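Local coordinates for protein alpha-glucosidase ([Eubacterium] rectale, PDB 6PNR) that probably hydrolyses alpha-linked sulfoquinovosides, as a family 31 glycoside hydrolase whose pocket holds a sulfonated aza-sugar inhibitor, at residues W387-G392 and K421-A426. Numbering follows the deposited sequence.
Sequences WMADFG and KCNYEA. With 9VH ([(3~{S},4~{R},5~{R})-4,5-bis(oxidanyl)piperidin-3-yl]methanesulfonic acid), chain C.
Trp387 and Asn423 join strand 386-389 to helix 408-429 in the TIM-barrel domain of this family 31 glycosidase. Trp387 NE1 donates to Asn423 OD1 at 2.8 Å, with an N-H...O angle of 162°. The oxygen lies at the indole edge, nearly in the ring plane, whereas the donor is tilted 26° from the carbonyl plane. Trp387 CG sits between its backbone N and carbonyl carbon (chi1 58°), which carries NE1 to the amide oxygen. Tryptophan suits this interior place because its large ring also packs on Ile375, Thr379 and Leu380 of helix 365-380 while its single N-H meets a buried oxygen. A phenylalanine here would probably leave Asn423 OD1 without this donor and the amide less firmly fixed. Asparagine suits its place by accepting through OD1 and donating through ND2 to the carbonyl oxygen of Trp419. Small Ala389 lets the amide come close, its CB 3.7 Å from Asn423 OD1.

Away from this compact trio the contact thins: Ala426 CB stays 5.5 Å from Trp387 CZ2, and Lys421 and Glu425, farther round the helix, are partly exposed, Glu425 pairing with Lys372. Met388, between Trp387 and Ala389, lines the inhibitor pocket with Asp390 and Phe391. Methionine's extended chain carries SD beside O4 of 9VH, and the final bend sets Met388 CE 3.4 Å from that hydroxyl oxygen.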
loop_
_atom_site.group_PDB
_atom_site.type_symbol
_atom_site.label_atom_id
_atom_site.label_comp_id
_atom_site.label_asym_id
_atom_site.label_seq_id
_atom_site.Cartn_x
_atom_site.Cartn_y
_atom_site.Cartn_z
ATOM N N TRP A 387 8.100 -16.895 33.536
ATOM C CA TRP A 387 7.484 -15.615 33.225
ATOM C C TRP A 387 7.425 -15.392 31.720
ATOM O O TRP A 387 8.210 -15.950 30.948
ATOM C CB TRP A 387 8.226 -14.446 33.891
ATOM C CG TRP A 387 9.694 -14.304 33.535
ATOM C CD1 TRP A 387 10.231 -13.548 32.542
ATOM C CD2 TRP A 387 10.800 -14.888 34.233
ATOM N NE1 TRP A 387 11.609 -13.637 32.566
ATOM C CE2 TRP A 387 11.979 -14.448 33.600
ATOM C CE3 TRP A 387 10.904 -15.725 35.340
ATOM C CZ2 TRP A 387 13.245 -14.848 34.018
ATOM C CZ3 TRP A 387 12.168 -16.124 35.751
ATOM C CH2 TRP A 387 13.319 -15.677 35.094
ATOM N N MET A 388 6.471 -14.561 31.323
ATOM C CA MET A 388 6.481 -13.989 29.985
ATOM C C MET A 388 7.565 -12.923 29.923
ATOM O O MET A 388 7.587 -12.009 30.755
ATOM C CB MET A 388 5.117 -13.389 29.658
ATOM C CG MET A 388 5.041 -12.759 28.264
ATOM S SD MET A 388 3.381 -12.163 27.829
ATOM C CE MET A 388 2.559 -13.690 27.403
ATOM N N ALA A 389 8.488 -13.058 28.971
ATOM C CA ALA A 389 9.550 -12.073 28.757
ATOM C C ALA A 389 9.240 -11.384 27.433
ATOM O O ALA A 389 9.650 -11.834 26.360
ATOM C CB ALA A 389 10.934 -12.731 28.761
ATOM N N ASP A 390 8.539 -10.261 27.526
ATOM C CA ASP A 390 7.742 -9.724 26.444
ATOM C C ASP A 390 8.494 -8.631 25.689
ATOM O O ASP A 390 9.539 -8.139 26.117
ATOM C CB ASP A 390 6.439 -9.182 27.034
ATOM C CG ASP A 390 5.363 -8.958 26.008
ATOM O OD1 ASP A 390 5.486 -9.377 24.829
ATOM O OD2 ASP A 390 4.368 -8.350 26.410
ATOM N N PHE A 391 7.936 -8.264 24.541
ATOM C CA PHE A 391 8.383 -7.145 23.722
ATOM C C PHE A 391 9.829 -7.291 23.265
ATOM O O PHE A 391 10.363 -8.399 23.212
ATOM C CB PHE A 391 8.184 -5.825 24.469
ATOM C CG PHE A 391 6.736 -5.379 24.545
ATOM C CD1 PHE A 391 6.161 -4.663 23.505
ATOM C CD2 PHE A 391 5.958 -5.677 25.650
ATOM C CE1 PHE A 391 4.830 -4.236 23.575
ATOM C CE2 PHE A 391 4.620 -5.260 25.726
ATOM C CZ PHE A 391 4.059 -4.550 24.682
ATOM N N GLY A 392 10.461 -6.168 22.930
ATOM C CA GLY A 392 11.756 -6.152 22.280
ATOM C C GLY A 392 11.744 -5.584 20.874
ATOM O O GLY A 392 12.816 -5.488 20.264
ATOM N N LYS A 421 19.237 -12.470 25.984
ATOM C CA LYS A 421 20.478 -12.693 26.726
ATOM C C LYS A 421 20.358 -12.218 28.170
ATOM O O LYS A 421 20.888 -12.849 29.090
ATOM C CB LYS A 421 21.617 -11.962 26.021
ATOM C CG LYS A 421 23.007 -12.396 26.420
ATOM C CD LYS A 421 24.041 -11.716 25.527
ATOM C CE LYS A 421 25.389 -12.412 25.624
ATOM N NZ LYS A 421 26.369 -11.817 24.666
ATOM N N CYS A 422 19.689 -11.089 28.384
ATOM C CA CYS A 422 19.462 -10.606 29.742
ATOM C C CYS A 422 18.750 -11.655 30.586
ATOM O O CYS A 422 19.166 -11.951 31.711
ATOM C CB CYS A 422 18.656 -9.313 29.695
ATOM S SG CYS A 422 18.587 -8.486 31.281
ATOM N N ASN A 423 17.668 -12.229 30.051
ATOM C CA ASN A 423 16.909 -13.243 30.774
ATOM C C ASN A 423 17.721 -14.512 30.952
ATOM O O ASN A 423 17.699 -15.127 32.024
ATOM C CB ASN A 423 15.609 -13.555 30.036
ATOM C CG ASN A 423 14.569 -12.456 30.214
ATOM O OD1 ASN A 423 13.784 -12.475 31.165
ATOM N ND2 ASN A 423 14.590 -11.482 29.324
ATOM N N TYR A 424 18.441 -14.913 29.909
ATOM C CA TYR A 424 19.219 -16.139 29.968
ATOM C C TYR A 424 20.273 -16.058 31.067
ATOM O O TYR A 424 20.440 -16.993 31.856
ATOM C CB TYR A 424 19.860 -16.399 28.596
ATOM C CG TYR A 424 20.726 -17.647 28.532
ATOM C CD1 TYR A 424 20.167 -18.891 28.277
ATOM C CD2 TYR A 424 22.106 -17.573 28.696
ATOM C CE1 TYR A 424 20.957 -20.035 28.205
ATOM C CE2 TYR A 424 22.903 -18.720 28.623
ATOM C CZ TYR A 424 22.319 -19.940 28.382
ATOM O OH TYR A 424 23.093 -21.084 28.305
ATOM N N GLU A 425 20.972 -14.930 31.152
ATOM C CA GLU A 425 22.044 -14.820 32.135
ATOM C C GLU A 425 21.489 -14.732 33.553
ATOM O O GLU A 425 22.030 -15.362 34.473
ATOM C CB GLU A 425 22.946 -13.637 31.781
ATOM C CG GLU A 425 23.738 -13.949 30.499
ATOM C CD GLU A 425 24.784 -12.908 30.115
ATOM O OE1 GLU A 425 24.929 -11.871 30.804
ATOM O OE2 GLU A 425 25.472 -13.144 29.099
ATOM N N ALA A 426 20.375 -14.015 33.745
ATOM C CA ALA A 426 19.713 -14.028 35.051
ATOM C C ALA A 426 19.417 -15.454 35.507
ATOM O O ALA A 426 19.701 -15.827 36.655
ATOM C CB ALA A 426 18.422 -13.201 35.012
HETATM O O1 9VH C . -0.988 -5.131 27.933
HETATM S S1 9VH C . 0.435 -5.243 28.207
HETATM O O2 9VH C . 1.198 -4.662 27.129
HETATM O O3 9VH C . 0.757 -4.733 29.517
HETATM C C1 9VH C . 0.752 -6.985 28.227
HETATM C C2 9VH C . 0.545 -7.688 26.879
HETATM C C3 9VH C . 1.715 -7.329 25.976
HETATM N N1 9VH C . 1.885 -8.110 24.751
HETATM C C4 9VH C . 1.852 -9.551 25.001
HETATM C C5 9VH C . 0.566 -9.927 25.719
HETATM O O4 9VH C . 0.573 -11.336 25.935
HETATM C C6 9VH C . 0.480 -9.204 27.056
HETATM O O5 9VH C . -0.717 -9.563 27.741
#